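Local atomic coordinates of GH3 beta-N-acetylglucosaminidase (PDB entry 6K5J), a protein that hydrolyses terminal beta-linked N-acetylglucosamine residues, as a glycoside hydrolase of family 3 with a TIM-barrel-type catalytic domain. Residues A[132-136]-A[168-172]; A[140-144]-A[529-534]; A[198-204]-A[231-236]; A[246-252]-A[287-293]. All coordinates share one frame; numbering follows the deposited sequence. Where two conformers were deposited one is given.

Interaction 1: A[132-136]-A[168-172]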
loop_
_atom_site.group_PDB
_atom_site.type_symbol
_atom_site.label_atom_id
_atom_site.label_comp_id
_atom_site.label_asym_id
_atom_site.label_seq_id
_atom_site.Cartn_x
_atom_site.Cartn_y
_atom_site.Cartn_z
ATOM N N MET A 132 -5.243 0.570 13.575
ATOM C CA MET A 132 -5.600 1.342 12.396
ATOM C C MET A 132 -4.672 0.917 11.266
ATOM O O MET A 132 -3.514 0.559 11.498
ATOM C CB MET A 132 -5.487 2.854 12.661
ATOM C CG MET A 132 -6.043 3.751 11.549
ATOM S SD MET A 132 -6.009 5.492 12.071
ATOM C CE MET A 132 -7.182 6.218 10.920
ATOM N N ASN A 133 -5.197 0.929 10.044
ATOM C CA ASN A 133 -4.401 0.577 8.871
ATOM C C ASN A 133 -4.690 1.610 7.800
ATOM O O ASN A 133 -5.852 1.963 7.576
ATOM C CB ASN A 133 -4.736 -0.845 8.364
ATOM C CG ASN A 133 -3.703 -1.398 7.371
ATOM O OD1 ASN A 133 -2.632 -0.828 7.182
ATOM N ND2 ASN A 133 -4.027 -2.540 6.757
ATOM N N PHE A 134 -3.645 2.107 7.149
ATOM C CA PHE A 134 -3.860 3.005 6.020
ATOM C C PHE A 134 -4.063 2.160 4.764
ATOM O O PHE A 134 -3.213 2.058 3.878
ATOM C CB PHE A 134 -2.720 4.004 5.905
ATOM C CG PHE A 134 -2.735 5.039 6.994
ATOM C CD1 PHE A 134 -3.942 5.433 7.561
ATOM C CD2 PHE A 134 -1.570 5.611 7.453
ATOM C CE1 PHE A 134 -3.987 6.394 8.561
ATOM C CE2 PHE A 134 -1.604 6.575 8.464
ATOM C CZ PHE A 134 -2.822 6.959 9.012
ATOM N N ALA A 135 -5.241 1.551 4.720
ATOM C CA ALA A 135 -5.645 0.610 3.687
ATOM C C ALA A 135 -7.145 0.384 3.830
ATOM O O ALA A 135 -7.689 0.561 4.924
ATOM C CB ALA A 135 -4.878 -0.719 3.813
ATOM N N PRO A 136 -7.834 -0.022 2.746
ATOM C CA PRO A 136 -7.293 -0.311 1.417
ATOM C C PRO A 136 -7.223 0.919 0.515
ATOM O O PRO A 136 -8.013 1.851 0.669
ATOM C CB PRO A 136 -8.298 -1.317 0.847
ATOM C CG PRO A 136 -9.618 -0.836 1.409
ATOM C CD PRO A 136 -9.286 -0.284 2.808
ATOM N N ALA A 168 -12.613 -5.588 1.737
ATOM C CA ALA A 168 -11.373 -5.393 2.486
ATOM C C ALA A 168 -11.611 -4.525 3.713
ATOM O O ALA A 168 -11.100 -4.823 4.801
ATOM C CB ALA A 168 -10.292 -4.780 1.589
ATOM N N VAL A 169 -12.368 -3.437 3.552
ATOM C CA VAL A 169 -12.753 -2.603 4.695
ATOM C C VAL A 169 -13.401 -3.452 5.779
ATOM O O VAL A 169 -13.060 -3.347 6.966
ATOM C CB VAL A 169 -13.698 -1.473 4.249
ATOM C CG1 VAL A 169 -14.301 -0.782 5.481
ATOM C CG2 VAL A 169 -12.942 -0.462 3.393
ATOM N N ARG A 170 -14.361 -4.294 5.387
ATOM C CA ARG A 170 -15.060 -5.126 6.367
ATOM C C ARG A 170 -14.116 -6.116 7.048
ATOM O O ARG A 170 -14.218 -6.348 8.257
ATOM C CB ARG A 170 -16.218 -5.864 5.695
ATOM C CG ARG A 170 -17.177 -6.543 6.673
ATOM C CD ARG A 170 -18.455 -7.002 5.964
ATOM N NE ARG A 170 -18.199 -8.118 5.059
ATOM C CZ ARG A 170 -18.180 -9.392 5.433
ATOM N NH1 ARG A 170 -18.399 -9.713 6.705
ATOM N NH2 ARG A 170 -17.939 -10.342 4.540
ATOM N N GLY A 171 -13.201 -6.724 6.289
ATOM C CA GLY A 171 -12.246 -7.643 6.902
ATOM C C GLY A 171 -11.336 -6.966 7.913
ATOM O O GLY A 171 -11.058 -7.520 8.981
ATOM N N PHE A 172 -10.847 -5.761 7.588
ATOM C CA PHE A 172 -10.049 -5.005 8.553
ATOM C C PHE A 172 -10.875 -4.677 9.795
ATOM O O PHE A 172 -10.440 -4.916 10.928
ATOM C CB PHE A 172 -9.523 -3.701 7.936
ATOM C CG PHE A 172 -8.439 -3.885 6.899
ATOM C CD1 PHE A 172 -7.371 -4.748 7.114
ATOM C CD2 PHE A 172 -8.483 -3.163 5.712
ATOM C CE1 PHE A 172 -6.382 -4.896 6.163
ATOM C CE2 PHE A 172 -7.501 -3.317 4.732
ATOM C CZ PHE A 172 -6.455 -4.188 4.959
#
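N133, A135 and P136 pack against F172 and the helix turn before it, joining the end of strand 132-133 to helix 158-174 in the TIM-barrel-type domain, where helices lie outside a parallel sheet. The seam is mostly apolar, with one amide against the ring: no hydrogen bond spans the two segments, and every touching residue is buried. F172 and P136 bury the largest shares. F172 CG stands anti to the carbonyl carbon (chi1 -71°), which sends the ring from the helix toward the strand end. There the N133 amide meets it obliquely, the two planes 82° apart, and N133 ND2 lies 3.4 Å from F172 CE1. This nitrogen is not left to the ring alone, since it donates to the carbonyl oxygen of Q84, a bond that fixes the rotation of the amide. Further round the ring, A135 CB approaches F172 CE2 at 3.8 Å. P136 follows a cis peptide bond and slides past F172 in the opposite direction, then crosses V169 at about a right angle. Its ring touches three residues of the helix, with P136 CG 4.0 Å from A168 CB. Helix 111-127 adds to the cover of the aromatic ring through A118 and I121, while strand 178-184 supplies V181 beside both P136 and V169. On the V169 side the closest approach is from P136 CD to V169 CG2, at 3.7 Å.

Interaction 2: A[140-144]-A[529-534]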
loop_
_atom_site.group_PDB
_atom_site.type_symbol
_atom_site.label_atom_id
_atom_site.label_comp_id
_atom_site.label_asym_id
_atom_site.label_seq_id
_atom_site.Cartn_x
_atom_site.Cartn_y
_atom_site.Cartn_z
ATOM N N ILE A 140 -8.317 3.608 -8.615
ATOM C CA ILE A 140 -8.657 2.825 -9.798
ATOM C C ILE A 140 -7.568 3.093 -10.827
ATOM O O ILE A 140 -7.492 4.194 -11.392
ATOM C CB ILE A 140 -10.049 3.186 -10.348
ATOM C CG1 ILE A 140 -11.137 2.933 -9.301
ATOM C CG2 ILE A 140 -10.361 2.373 -11.609
ATOM C CD1 ILE A 140 -12.427 3.749 -9.539
ATOM N N ASN A 141 -6.708 2.100 -11.065
ATOM C CA ASN A 141 -5.526 2.292 -11.909
ATOM C C ASN A 141 -5.913 2.109 -13.376
ATOM O O ASN A 141 -5.641 1.090 -14.013
ATOM C CB ASN A 141 -4.412 1.334 -11.507
ATOM C CG ASN A 141 -3.042 1.830 -11.922
ATOM O OD1 ASN A 141 -2.383 2.565 -11.180
ATOM N ND2 ASN A 141 -2.600 1.427 -13.109
ATOM N N ASN A 142 -6.595 3.126 -13.904
ATOM C CA ASN A 142 -7.008 3.168 -15.303
ATOM C C ASN A 142 -5.928 3.750 -16.209
ATOM O O ASN A 142 -6.137 3.840 -17.423
ATOM C CB ASN A 142 -8.279 4.004 -15.447
ATOM C CG ASN A 142 -8.044 5.439 -15.072
ATOM O OD1 ASN A 142 -7.700 5.732 -13.934
ATOM N ND2 ASN A 142 -8.169 6.341 -16.039
ATOM N N ASN A 143 -4.806 4.172 -15.641
ATOM C CA ASN A 143 -3.668 4.686 -16.404
ATOM C C ASN A 143 -2.480 3.756 -16.220
ATOM O O ASN A 143 -1.894 3.723 -15.121
ATOM C CB ASN A 143 -3.309 6.097 -15.941
ATOM C CG ASN A 143 -2.104 6.661 -16.667
ATOM O OD1 ASN A 143 -1.602 6.073 -17.631
ATOM N ND2 ASN A 143 -1.648 7.823 -16.225
ATOM N N PRO A 144 -2.058 3.010 -17.246
ATOM C CA PRO A 144 -0.953 2.054 -17.042
ATOM C C PRO A 144 0.364 2.726 -16.702
ATOM O O PRO A 144 1.228 2.082 -16.089
ATOM C CB PRO A 144 -0.884 1.291 -18.379
ATOM C CG PRO A 144 -1.513 2.224 -19.393
ATOM C CD PRO A 144 -2.552 3.025 -18.637
ATOM N N ALA A 529 -6.723 -4.538 -14.971
ATOM C CA ALA A 529 -6.521 -3.138 -15.322
ATOM C C ALA A 529 -6.018 -3.063 -16.752
ATOM O O ALA A 529 -5.340 -3.987 -17.224
ATOM C CB ALA A 529 -5.522 -2.448 -14.373
ATOM N N PRO A 530 -6.325 -1.985 -17.474
ATOM C CA PRO A 530 -6.091 -1.972 -18.919
ATOM C C PRO A 530 -4.641 -1.691 -19.289
ATOM O O PRO A 530 -3.913 -0.975 -18.596
ATOM C CB PRO A 530 -7.007 -0.849 -19.412
ATOM C CG PRO A 530 -7.078 0.109 -18.244
ATOM C CD PRO A 530 -7.089 -0.797 -17.026
ATOM N N LEU A 531 -4.242 -2.247 -20.432
ATOM C CA LEU A 531 -2.904 -2.003 -20.958
ATOM C C LEU A 531 -2.784 -0.637 -21.619
ATOM O O LEU A 531 -1.665 -0.176 -21.855
ATOM C CB LEU A 531 -2.531 -3.101 -21.952
ATOM C CG LEU A 531 -2.507 -4.531 -21.412
ATOM C CD1 LEU A 531 -2.050 -5.499 -22.500
ATOM C CD2 LEU A 531 -1.612 -4.645 -20.184
ATOM N N THR A 532 -3.907 0.005 -21.941
ATOM C CA THR A 532 -3.899 1.375 -22.425
ATOM C C THR A 532 -4.893 2.190 -21.614
ATOM O O THR A 532 -5.917 1.679 -21.156
ATOM C CB THR A 532 -4.234 1.465 -23.920
ATOM O OG1 THR A 532 -5.513 0.867 -24.162
ATOM C CG2 THR A 532 -3.176 0.742 -24.738
ATOM N N VAL A 533 -4.557 3.466 -21.416
ATOM C CA VAL A 533 -5.357 4.322 -20.545
ATOM C C VAL A 533 -6.804 4.390 -21.030
ATOM O O VAL A 533 -7.082 4.425 -22.239
ATOM C CB VAL A 533 -4.720 5.721 -20.453
ATOM C CG1 VAL A 533 -4.767 6.442 -21.809
ATOM C CG2 VAL A 533 -5.400 6.562 -19.369
ATOM N N THR A 534 -7.739 4.369 -20.080
ATOM C CA THR A 534 -9.156 4.544 -20.367
ATOM C C THR A 534 -9.617 5.906 -19.862
ATOM O O THR A 534 -9.017 6.494 -18.957
ATOM C CB THR A 534 -10.004 3.431 -19.732
ATOM O OG1 THR A 534 -9.884 3.482 -18.303
ATOM C CG2 THR A 534 -9.562 2.063 -20.232
HETATM O O HOH W 1 -3.908 0.651 -16.165
#
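N142 and T534 hold each other by two hydrogen bonds, and these mark the tight end of the contact. T534 N donates to N142 O at 3.1 Å, lying in the carbonyl plane with an N-H...O angle of 159°. The return bond comes from a side chain: N142 ND2 reaches T534 O at 3.0 Å, with the acceptor almost in the amide plane but the donor tilted 31° from the plane of the T534 carbonyl. N142 adopts chi1 64°, CG set between the backbone N and the carbonyl carbon, and this folds the amide back toward T534. The same nitrogen also donates to D189 OD1, so two acceptors fix the amide's rotation. V533 CA adds a C-H...O contact of 3.3 Å to N142 O. The loop after strand 132-133 of the TIM-barrel-type domain is thereby tied to the chain's C-terminal tail, 385 residues further on. P144 packs closely too, its CG 3.4 Å from L531 O and its CD against V533 CB. Toward A529 and P530 the fit is looser and partly water-mediated: A529 CB still meets N141 O directly, at 3.6 Å, while water 1 beside it donates to N141 O at 2.8 Å and to P530 O at 2.9 Å. On the solvent side the T532 side chain points away from the 140-144 loop; V533 is exposed yet still packs CG2 against N142 O and N143.

Interaction 3: A[198-204]-A[231-236]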
loop_
_atom_site.group_PDB
_atom_site.type_symbol
_atom_site.label_atom_id
_atom_site.label_comp_id
_atom_site.label_asym_id
_atom_site.label_seq_id
_atom_site.Cartn_x
_atom_site.Cartn_y
_atom_site.Cartn_z
ATOM N N LEU A 198 3.148 17.831 -7.842
ATOM C CA LEU A 198 1.738 18.113 -7.584
ATOM C C LEU A 198 0.926 17.657 -8.793
ATOM O O LEU A 198 0.770 18.412 -9.765
ATOM C CB LEU A 198 1.530 19.604 -7.317
ATOM C CG LEU A 198 0.134 20.089 -6.934
ATOM C CD1 LEU A 198 -0.379 19.371 -5.684
ATOM C CD2 LEU A 198 0.174 21.599 -6.699
ATOM N N PRO A 199 0.404 16.435 -8.789
ATOM C CA PRO A 199 -0.280 15.917 -9.976
ATOM C C PRO A 199 -1.653 16.549 -10.147
ATOM O O PRO A 199 -2.247 17.089 -9.209
ATOM C CB PRO A 199 -0.402 14.410 -9.694
ATOM C CG PRO A 199 0.468 14.150 -8.456
ATOM C CD PRO A 199 0.437 15.445 -7.702
ATOM N N THR A 200 -2.153 16.464 -11.378
ATOM C CA THR A 200 -3.482 16.936 -11.739
ATOM C C THR A 200 -4.273 15.793 -12.353
ATOM O O THR A 200 -3.743 15.039 -13.176
ATOM C CB THR A 200 -3.413 18.099 -12.738
ATOM O OG1 THR A 200 -2.699 19.190 -12.157
ATOM C CG2 THR A 200 -4.830 18.563 -13.135
ATOM N N VAL A 201 -5.528 15.659 -11.933
ATOM C CA VAL A 201 -6.525 14.834 -12.613
ATOM C C VAL A 201 -7.509 15.820 -13.230
ATOM O O VAL A 201 -8.339 16.389 -12.509
ATOM C CB VAL A 201 -7.211 13.862 -11.643
ATOM C CG1 VAL A 201 -8.312 13.072 -12.353
ATOM C CG2 VAL A 201 -6.175 12.907 -11.044
ATOM N N PRO A 202 -7.434 16.085 -14.534
ATOM C CA PRO A 202 -8.161 17.222 -15.116
ATOM C C PRO A 202 -9.601 16.944 -15.524
ATOM O O PRO A 202 -10.277 17.863 -15.997
ATOM C CB PRO A 202 -7.310 17.546 -16.351
ATOM C CG PRO A 202 -6.787 16.211 -16.793
ATOM C CD PRO A 202 -6.590 15.390 -15.525
ATOM N N HIS A 203 -10.094 15.730 -15.330
ATOM C CA HIS A 203 -11.324 15.299 -15.973
ATOM C C HIS A 203 -12.551 15.998 -15.401
ATOM O O HIS A 203 -12.554 16.489 -14.271
ATOM C CB HIS A 203 -11.473 13.791 -15.835
ATOM C CG HIS A 203 -10.265 13.044 -16.295
ATOM N ND1 HIS A 203 -9.854 13.046 -17.610
ATOM C CD2 HIS A 203 -9.353 12.312 -15.614
ATOM C CE1 HIS A 203 -8.748 12.331 -17.723
ATOM N NE2 HIS A 203 -8.426 11.871 -16.528
ATOM N N ALA A 204 -13.612 16.002 -16.210
ATOM C CA ALA A 204 -14.876 16.610 -15.840
ATOM C C ALA A 204 -15.556 15.820 -14.730
ATOM O O ALA A 204 -15.284 14.638 -14.497
ATOM C CB ALA A 204 -15.806 16.698 -17.053
ATOM N N HIS A 231 -2.902 14.199 -2.373
ATOM C CA HIS A 231 -2.244 15.476 -2.667
ATOM C C HIS A 231 -2.270 15.747 -4.175
ATOM O O HIS A 231 -1.234 15.882 -4.827
ATOM C CB HIS A 231 -0.800 15.482 -2.183
ATOM C CG HIS A 231 -0.613 15.235 -0.713
ATOM N ND1 HIS A 231 -1.507 15.656 0.253
ATOM C CD2 HIS A 231 0.401 14.631 -0.048
ATOM C CE1 HIS A 231 -1.056 15.310 1.447
ATOM N NE2 HIS A 231 0.104 14.692 1.292
ATOM N N VAL A 232 -3.479 15.820 -4.730
ATOM C CA VAL A 232 -3.682 15.875 -6.176
ATOM C C VAL A 232 -4.703 16.967 -6.489
ATOM O O VAL A 232 -5.680 17.141 -5.754
ATOM C CB VAL A 232 -4.135 14.493 -6.712
ATOM C CG1 VAL A 232 -4.568 14.560 -8.185
ATOM C CG2 VAL A 232 -3.018 13.454 -6.503
ATOM N N LEU A 233 -4.457 17.724 -7.560
ATOM C CA LEU A 233 -5.392 18.753 -8.006
ATOM C C LEU A 233 -6.530 18.144 -8.815
ATOM O O LEU A 233 -6.301 17.318 -9.705
ATOM C CB LEU A 233 -4.676 19.790 -8.870
ATOM C CG LEU A 233 -3.460 20.449 -8.230
ATOM C CD1 LEU A 233 -2.627 21.153 -9.292
ATOM C CD2 LEU A 233 -3.943 21.429 -7.174
ATOM N N PHE A 234 -7.757 18.579 -8.517
ATOM C CA PHE A 234 -8.960 18.182 -9.253
ATOM C C PHE A 234 -9.690 19.454 -9.677
ATOM O O PHE A 234 -10.625 19.901 -9.000
ATOM C CB PHE A 234 -9.865 17.280 -8.406
ATOM C CG PHE A 234 -9.248 15.940 -8.065
ATOM C CD1 PHE A 234 -8.380 15.820 -6.987
ATOM C CD2 PHE A 234 -9.528 14.818 -8.827
ATOM C CE1 PHE A 234 -7.796 14.598 -6.674
ATOM C CE2 PHE A 234 -8.950 13.595 -8.529
ATOM C CZ PHE A 234 -8.084 13.482 -7.447
ATOM N N PRO A 235 -9.290 20.062 -10.796
ATOM C CA PRO A 235 -9.910 21.337 -11.209
ATOM C C PRO A 235 -11.416 21.277 -11.420
ATOM O O PRO A 235 -12.063 22.326 -11.344
ATOM C CB PRO A 235 -9.186 21.680 -12.520
ATOM C CG PRO A 235 -8.479 20.409 -12.935
ATOM C CD PRO A 235 -8.164 19.686 -11.668
ATOM N N ALA A 236 -12.003 20.107 -11.700
ATOM C CA ALA A 236 -13.457 20.046 -11.830
ATOM C C ALA A 236 -14.163 20.262 -10.498
ATOM O O ALA A 236 -15.355 20.596 -10.485
ATOM C CB ALA A 236 -13.899 18.704 -12.424
HETATM O O HOH W 2 -10.857 17.433 -12.254
#
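L198 opens a short parallel pairing of two loops that follow neighbouring strands, 178-184 and 226-229, of the TIM-barrel-type domain; the end-to-end directions of the segments differ by 26°. Its CG stands anti to the backbone N (chi1 -176°), bringing the branched end across L233 at about a right angle, with L198 CG 3.8 Å from L233 CD1. P199 next lays CD near H231 O, a buried carbonyl oxygen with no polar partner in the model. Its own carbonyl oxygen is well used: L233 N donates to P199 O at 2.8 Å, with an N-H...O angle of 169°. T200 is bridged with L233, and its side chain parts into two contacts, OG1 3.5 Å from L233 CD1, the two side chains crossing at a slant, and CG2 against P235 CD. At V201 the second backbone bond runs back, V201 N to L233 O at 2.9 Å, completing the single parallel bridge. The V201 side chain lies side by side with F234, both pointing the same way, and V201 CB sits 3.6 Å from F234 CE2, while its CG2 meets V232 CG1. P202 CA meets P235 CG, and P202 CD covers one face of the H203 ring, whose NE2 is held by D189. Beyond the bridge the backbones separate enough to admit water 2, which donates to V201 O and H203 O and accepts from A236 N. H203 O also presses within 3.2 Å of A236 CB. A204, the N-cap of helix 205-210, ends the segment, its C 4.0 Å from A236 CB.

Interaction 4: A[246-252]-A[287-293]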
loop_
_atom_site.group_PDB
_atom_site.type_symbol
_atom_site.label_atom_id
_atom_site.label_comp_id
_atom_site.label_asym_id
_atom_site.label_seq_id
_atom_site.Cartn_x
_atom_site.Cartn_y
_atom_site.Cartn_z
ATOM N N LEU A 246 -5.902 20.045 0.763
ATOM C CA LEU A 246 -6.018 21.420 1.231
ATOM C C LEU A 246 -7.244 22.142 0.679
ATOM O O LEU A 246 -7.324 23.370 0.783
ATOM C CB LEU A 246 -4.746 22.200 0.870
ATOM C CG LEU A 246 -3.434 21.541 1.301
ATOM C CD1 LEU A 246 -2.231 22.439 1.011
ATOM C CD2 LEU A 246 -3.466 21.159 2.787
ATOM N N SER A 247 -8.203 21.421 0.109
ATOM C CA SER A 247 -9.330 22.021 -0.600
ATOM C C SER A 247 -10.623 21.828 0.179
ATOM O O SER A 247 -11.092 20.693 0.343
ATOM C CB SER A 247 -9.479 21.402 -1.986
ATOM O OG SER A 247 -10.751 21.702 -2.520
ATOM N N SER A 248 -11.223 22.934 0.637
ATOM C CA SER A 248 -12.537 22.798 1.260
ATOM C C SER A 248 -13.573 22.306 0.256
ATOM O O SER A 248 -14.509 21.601 0.640
ATOM C CB SER A 248 -12.966 24.123 1.908
ATOM O OG SER A 248 -12.921 25.187 0.977
ATOM N N ASN A 249 -13.403 22.625 -1.033
ATOM C CA ASN A 249 -14.321 22.105 -2.050
ATOM C C ASN A 249 -14.321 20.583 -2.084
ATOM O O ASN A 249 -15.382 19.956 -2.208
ATOM C CB ASN A 249 -13.960 22.648 -3.429
ATOM C CG ASN A 249 -14.560 24.014 -3.685
ATOM O OD1 ASN A 249 -14.932 24.718 -2.751
ATOM N ND2 ASN A 249 -14.643 24.398 -4.949
ATOM N N VAL A 250 -13.141 19.967 -1.985
ATOM C CA VAL A 250 -13.066 18.510 -2.048
ATOM C C VAL A 250 -13.502 17.881 -0.729
ATOM O O VAL A 250 -14.228 16.880 -0.720
ATOM C CB VAL A 250 -11.646 18.052 -2.443
ATOM C CG1 VAL A 250 -11.572 16.520 -2.477
ATOM C CG2 VAL A 250 -11.245 18.631 -3.794
ATOM N N ILE A 251 -13.063 18.430 0.404
ATOM C CA ILE A 251 -13.307 17.754 1.675
ATOM C C ILE A 251 -14.652 18.182 2.260
ATOM O O ILE A 251 -15.575 17.366 2.369
ATOM C CB ILE A 251 -12.160 17.989 2.672
ATOM C CG1 ILE A 251 -10.845 17.432 2.106
ATOM C CG2 ILE A 251 -12.466 17.310 3.984
ATOM C CD1 ILE A 251 -9.649 17.617 3.023
ATOM N N GLU A 252 -14.783 19.453 2.664
ATOM C CA GLU A 252 -16.060 19.881 3.233
ATOM C C GLU A 252 -17.176 19.781 2.207
ATOM O O GLU A 252 -18.290 19.356 2.528
ATOM C CB GLU A 252 -15.979 21.318 3.763
ATOM C CG GLU A 252 -15.254 21.486 5.091
ATOM C CD GLU A 252 -15.897 20.753 6.265
ATOM O OE1 GLU A 252 -17.050 20.281 6.147
ATOM O OE2 GLU A 252 -15.233 20.658 7.328
ATOM N N GLN A 287 -4.097 24.553 6.856
ATOM C CA GLN A 287 -4.993 24.575 5.708
ATOM C C GLN A 287 -5.756 23.266 5.558
ATOM O O GLN A 287 -6.902 23.270 5.086
ATOM C CB GLN A 287 -4.208 24.884 4.440
ATOM C CG GLN A 287 -3.998 26.369 4.218
ATOM C CD GLN A 287 -3.091 26.649 3.047
ATOM O OE1 GLN A 287 -1.951 27.084 3.217
ATOM N NE2 GLN A 287 -3.589 26.400 1.848
ATOM N N ALA A 288 -5.147 22.143 5.956
ATOM C CA ALA A 288 -5.853 20.863 5.915
ATOM C C ALA A 288 -7.032 20.840 6.884
ATOM O O ALA A 288 -8.119 20.358 6.539
ATOM C CB ALA A 288 -4.881 19.725 6.229
ATOM N N VAL A 289 -6.840 21.332 8.104
ATOM C CA VAL A 289 -7.963 21.395 9.036
ATOM C C VAL A 289 -9.034 22.335 8.497
ATOM O O VAL A 289 -10.228 22.017 8.515
ATOM C CB VAL A 289 -7.486 21.825 10.437
ATOM C CG1 VAL A 289 -8.691 22.142 11.322
ATOM C CG2 VAL A 289 -6.615 20.724 11.069
ATOM N N GLU A 290 -8.619 23.489 7.966
ATOM C CA GLU A 290 -9.595 24.426 7.409
ATOM C C GLU A 290 -10.374 23.793 6.264
ATOM O O GLU A 290 -11.570 24.055 6.098
ATOM C CB GLU A 290 -8.889 25.697 6.943
ATOM C CG GLU A 290 -8.385 26.567 8.090
ATOM C CD GLU A 290 -7.731 27.847 7.589
ATOM O OE1 GLU A 290 -6.790 27.743 6.772
ATOM O OE2 GLU A 290 -8.169 28.949 7.989
ATOM N N ALA A 291 -9.718 22.947 5.470
ATOM C CA ALA A 291 -10.399 22.291 4.360
ATOM C C ALA A 291 -11.383 21.225 4.821
ATOM O O ALA A 291 -12.308 20.898 4.069
ATOM C CB ALA A 291 -9.371 21.678 3.398
ATOM N N GLY A 292 -11.203 20.668 6.023
ATOM C CA GLY A 292 -12.127 19.676 6.539
ATOM C C GLY A 292 -11.501 18.427 7.139
ATOM O O GLY A 292 -12.226 17.564 7.638
ATOM N N ALA A 293 -10.172 18.312 7.108
ATOM C CA ALA A 293 -9.509 17.127 7.646
ATOM C C ALA A 293 -9.526 17.123 9.172
ATOM O O ALA A 293 -9.545 18.171 9.824
ATOM C CB ALA A 293 -8.057 17.045 7.155
HETATM O O HOH W 3 -7.685 25.338 3.495
HETATM O O HOH W 4 -14.645 18.845 8.844
HETATM O O HOH W 5 -13.576 22.827 7.749
#
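A291 is the centre of the contact, its methyl group pressed against the backbone leading into helix 249-258: A291 CB lies 3.5 Å from both L246 C and S247 C. Its carbonyl oxygen faces the same helix and receives several approaches. E252 N gives it a weak hydrogen bond of 3.2 Å, bent to 134°, and S248 CA adds a straighter C-H...O contact (167°). I251 sends CG2 over G292, 3.5 Å from G292 C, and turns CD1 toward A291 CB. The E252 chain bends at chi2 (-62°), curling its carboxylate over G292 CA. G292, lacking a side chain, lets I251 CG2 and the E252 chain lie directly on its backbone. Its positive phi belongs to a Schellman motif ending helix 281-291, with A293 N bonded back to A288 O. L246 adds CD2, 4.0 Å from A288 CB. In the next shell, S247 OG accepts from V250 N in a capping bond and is itself tied to E238. R328 binds E252 OE2 in a salt bridge, and water 5 links that oxygen to E290 O. The contact thus sets the start of helix 249-258 against the end of helix 281-291, just before strand 296-298, whose I296 touches A288 and V289.

Interaction 1 lies nearest the centre of the chain and is entirely buried, joining strand end to helix without a hydrogen bond. Interaction 4 is also largely buried but joins two helix termini, so backbone carbonyls, a Schellman motif at a glycine and water take part. Interactions 2 and 3 are partly exposed loop pairings, each with two direct hydrogen bonds and a bridging water; interaction 3 adds a broad apolar seam, while interaction 2 relies more on asparagine and ties in the C-terminal tail. Segments 132-136 and 140-144 adjoin in sequence. D189 bonds to N142 and N143 in interaction 2 and to H203 in interaction 3, whose centres lie about 17 Å apart.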